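Local coordinates for IS607 family transposase IS1535 (Mycobacterium tuberculosis, PDB 6DGB), which probably binds DNA and exchanges its strands as a serine-recombinase transposase, of which this chain is the C-terminal catalytic domain, at residues Val3-Val8 against Val39-Ser44. Numbering follows the deposited sequence.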
ATOM      1  N   VAL A   3       7.060 -19.379   3.285  1.00 28.85           N
ATOM      2  CA  VAL A   3       6.998 -19.019   1.867  1.00 27.31           C
ATOM      3  C   VAL A   3       8.122 -18.050   1.587  1.00 29.77           C
ATOM      4  O   VAL A   3       8.252 -17.043   2.276  1.00 28.52           O
ATOM      5  CB  VAL A   3       5.614 -18.428   1.427  1.00 30.12           C
ATOM      6  CG1 VAL A   3       5.550 -18.216  -0.078  1.00 30.16           C
ATOM      7  CG2 VAL A   3       4.468 -19.319   1.856  1.00 30.53           C
ATOM      8  N   LEU A   4       8.953 -18.363   0.600  1.00 27.06           N
ATOM      9  CA  LEU A   4      10.001 -17.450   0.205  1.00 26.64           C
ATOM     10  C   LEU A   4       9.410 -16.728  -0.988  1.00 33.18           C
ATOM     11  O   LEU A   4       8.837 -17.380  -1.860  1.00 34.43           O
ATOM     12  CB  LEU A   4      11.298 -18.165  -0.128  1.00 27.51           C
ATOM     13  CG  LEU A   4      11.894 -19.099   0.940  1.00 30.53           C
ATOM     14  CD1 LEU A   4      13.234 -19.632   0.489  1.00 30.83           C
ATOM     15  CD2 LEU A   4      12.063 -18.421   2.279  1.00 29.60           C
ATOM     16  N   TYR A   5       9.435 -15.381  -0.966  1.00 29.11           N
ATOM     17  CA  TYR A   5       8.819 -14.578  -2.016  1.00 28.71           C
ATOM     18  C   TYR A   5       9.776 -13.526  -2.619  1.00 32.76           C
ATOM     19  O   TYR A   5      10.380 -12.733  -1.900  1.00 29.94           O
ATOM     20  CB  TYR A   5       7.514 -13.961  -1.485  1.00 28.57           C
ATOM     21  CG  TYR A   5       6.788 -13.082  -2.475  1.00 30.37           C
ATOM     22  CD1 TYR A   5       5.853 -13.615  -3.359  1.00 33.01           C
ATOM     23  CD2 TYR A   5       6.992 -11.705  -2.494  1.00 30.43           C
ATOM     24  CE1 TYR A   5       5.177 -12.809  -4.272  1.00 33.91           C
ATOM     25  CE2 TYR A   5       6.311 -10.884  -3.393  1.00 31.48           C
ATOM     26  CZ  TYR A   5       5.400 -11.439  -4.277  1.00 41.97           C
ATOM     27  OH  TYR A   5       4.732 -10.615  -5.151  1.00 44.91           O
ATOM     28  N   ALA A   6       9.899 -13.544  -3.958  1.00 32.45           N
ATOM     29  CA  ALA A   6      10.740 -12.668  -4.789  1.00 32.56           C
ATOM     30  C   ALA A   6       9.880 -11.898  -5.774  1.00 34.95           C
ATOM     31  O   ALA A   6       8.989 -12.478  -6.395  1.00 34.11           O
ATOM     32  CB  ALA A   6      11.762 -13.501  -5.554  1.00 34.87           C
ATOM     33  N   ARG A   7      10.141 -10.595  -5.913  1.00 32.44           N
ATOM     34  CA  ARG A   7       9.422  -9.740  -6.866  1.00 32.97           C
ATOM     35  C   ARG A   7      10.351  -8.840  -7.670  1.00 39.50           C
ATOM     36  O   ARG A   7      11.398  -8.405  -7.185  1.00 36.75           O
ATOM     37  CB  ARG A   7       8.274  -8.916  -6.217  1.00 30.18           C
ATOM     38  CG  ARG A   7       7.277  -8.338  -7.244  1.00 29.53           C
ATOM     39  CD  ARG A   7       6.386  -7.230  -6.730  1.00 28.63           C
ATOM     40  NE  ARG A   7       7.075  -6.272  -5.868  1.00 31.18           N
ATOM     41  CZ  ARG A   7       7.702  -5.177  -6.286  1.00 47.50           C
ATOM     42  NH1 ARG A   7       7.714  -4.861  -7.578  1.00 32.47           N
ATOM     43  NH2 ARG A   7       8.310  -4.382  -5.416  1.00 34.09           N
ATOM     44  N   VAL A   8       9.928  -8.563  -8.905  1.00 41.65           N
ATOM     45  CA  VAL A   8      10.567  -7.674  -9.861  1.00 44.45           C
ATOM     46  C   VAL A   8       9.456  -6.915 -10.678  1.00 51.55           C
ATOM     47  O   VAL A   8       8.371  -7.464 -10.904  1.00 50.05           O
ATOM     48  CB  VAL A   8      11.615  -8.491 -10.658  1.00 51.28           C
ATOM     49  CG1 VAL A   8      11.455  -8.384 -12.165  1.00 53.25           C
ATOM     50  CG2 VAL A   8      13.029  -8.156 -10.203  1.00 51.58           C
ATOM     51  N   VAL A  39       8.566 -18.476  -4.390  1.00 33.67           N
ATOM     52  CA  VAL A  39       7.669 -17.766  -5.303  1.00 32.11           C
ATOM     53  C   VAL A  39       8.304 -16.555  -5.953  1.00 39.33           C
ATOM     54  O   VAL A  39       8.658 -15.607  -5.261  1.00 39.39           O
ATOM     55  CB  VAL A  39       6.319 -17.386  -4.619  1.00 32.00           C
ATOM     56  CG1 VAL A  39       5.405 -16.629  -5.578  1.00 30.99           C
ATOM     57  CG2 VAL A  39       5.617 -18.608  -4.036  1.00 31.75           C
ATOM     58  N   CYS A  40       8.363 -16.551  -7.291  1.00 37.47           N
ATOM     59  CA  CYS A  40       8.909 -15.456  -8.079  1.00 36.71           C
ATOM     60  C   CYS A  40       7.769 -14.793  -8.794  1.00 41.96           C
ATOM     61  O   CYS A  40       7.006 -15.477  -9.477  1.00 45.74           O
ATOM     62  CB  CYS A  40       9.951 -15.976  -9.063  1.00 38.58           C
ATOM     63  SG  CYS A  40      11.424 -16.683  -8.283  1.00 42.62           S
ATOM     64  N   GLU A  41       7.656 -13.475  -8.676  1.00 34.94           N
ATOM     65  CA  GLU A  41       6.594 -12.731  -9.316  1.00 34.67           C
ATOM     66  C   GLU A  41       7.152 -11.536 -10.087  1.00 39.01           C
ATOM     67  O   GLU A  41       8.138 -10.933  -9.665  1.00 36.49           O
ATOM     68  CB  GLU A  41       5.622 -12.263  -8.207  1.00 35.11           C
ATOM     69  CG  GLU A  41       4.460 -11.356  -8.620  1.00 47.51           C
ATOM     70  CD  GLU A  41       3.105 -11.725  -8.036  1.00 65.37           C
ATOM     71  OE1 GLU A  41       2.944 -11.632  -6.798  1.00 38.70           O
ATOM     72  OE2 GLU A  41       2.191 -12.071  -8.820  1.00 64.31           O
ATOM     73  N   VAL A  42       6.495 -11.183 -11.214  1.00 39.17           N
ATOM     74  CA  VAL A  42       6.753  -9.976 -12.026  1.00 39.27           C
ATOM     75  C   VAL A  42       5.468  -9.124 -11.892  1.00 43.42           C
ATOM     76  O   VAL A  42       4.359  -9.600 -12.178  1.00 42.57           O
ATOM     77  CB  VAL A  42       7.140 -10.244 -13.508  1.00 44.72           C
ATOM     78  CG1 VAL A  42       7.896  -9.051 -14.099  1.00 44.56           C
ATOM     79  CG2 VAL A  42       7.966 -11.518 -13.648  1.00 45.76           C
ATOM     80  N   GLY A  43       5.610  -7.925 -11.357  1.00 40.66           N
ATOM     81  CA  GLY A  43       4.452  -7.083 -11.095  1.00 40.92           C
ATOM     82  C   GLY A  43       4.787  -5.793 -10.383  1.00 47.31           C
ATOM     83  O   GLY A  43       5.931  -5.588  -9.972  1.00 46.88           O
ATOM     84  N   SER A  44       3.767  -4.916 -10.249  1.00 45.91           N
ATOM     85  CA  SER A  44       3.821  -3.570  -9.666  1.00 45.27           C
ATOM     86  C   SER A  44       4.138  -3.567  -8.180  1.00 49.22           C
ATOM     87  O   SER A  44       3.532  -4.320  -7.421  1.00 48.42           O
ATOM     88  CB  SER A  44       2.493  -2.854  -9.914  1.00 49.85           C
ATOM     89  OG  SER A  44       2.218  -1.789  -9.013  1.00 60.27           O
TER
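Tyr5 pairs with Val39, Ala6 with Cys40, Arg7 with Glu41 and Val8 with Val42 where two parallel strands of the resolvase-type catalytic domain meet. They belong to a beta-alpha-beta unit, with helix 14-30 as the crossover and 37-42 at the edge of the chain's four-stranded sheet. Backbone hydrogen bonds alternate: Val39 N to Leu4 O, Ala6 N to Val39 O (2.7 Å), Glu41 N to Ala6 O, Val8 N to Glu41 O, Gly43 N to Val8 O.

Val39 CG1 lies 3.8 Å from Tyr5 CD1. On the other face helix 14-30 packs on Ala6 and Cys40; further along, Val8 CG1 and Val42 CG1 lie 4.1 Å apart, the side chains pointing the same way.

Polar side chains share the Tyr5 face. With CG anti to the backbone N (chi1 179°), the Tyr5 ring leans forward and across to the neighbouring strand, its plane 74° from the Glu41 carboxylate, and OH donates to the anti lone pair of Glu41 OE1 at 2.6 Å. Glu41 OE2 accepts from Lys52 N. Arg7 NE and NH2 bind the carbonyls of Arg72 and Asp71; a bend in the chain brings NH1 to Gly43 O at 3.1 Å, the oxygen sitting 16° out of the guanidinium plane.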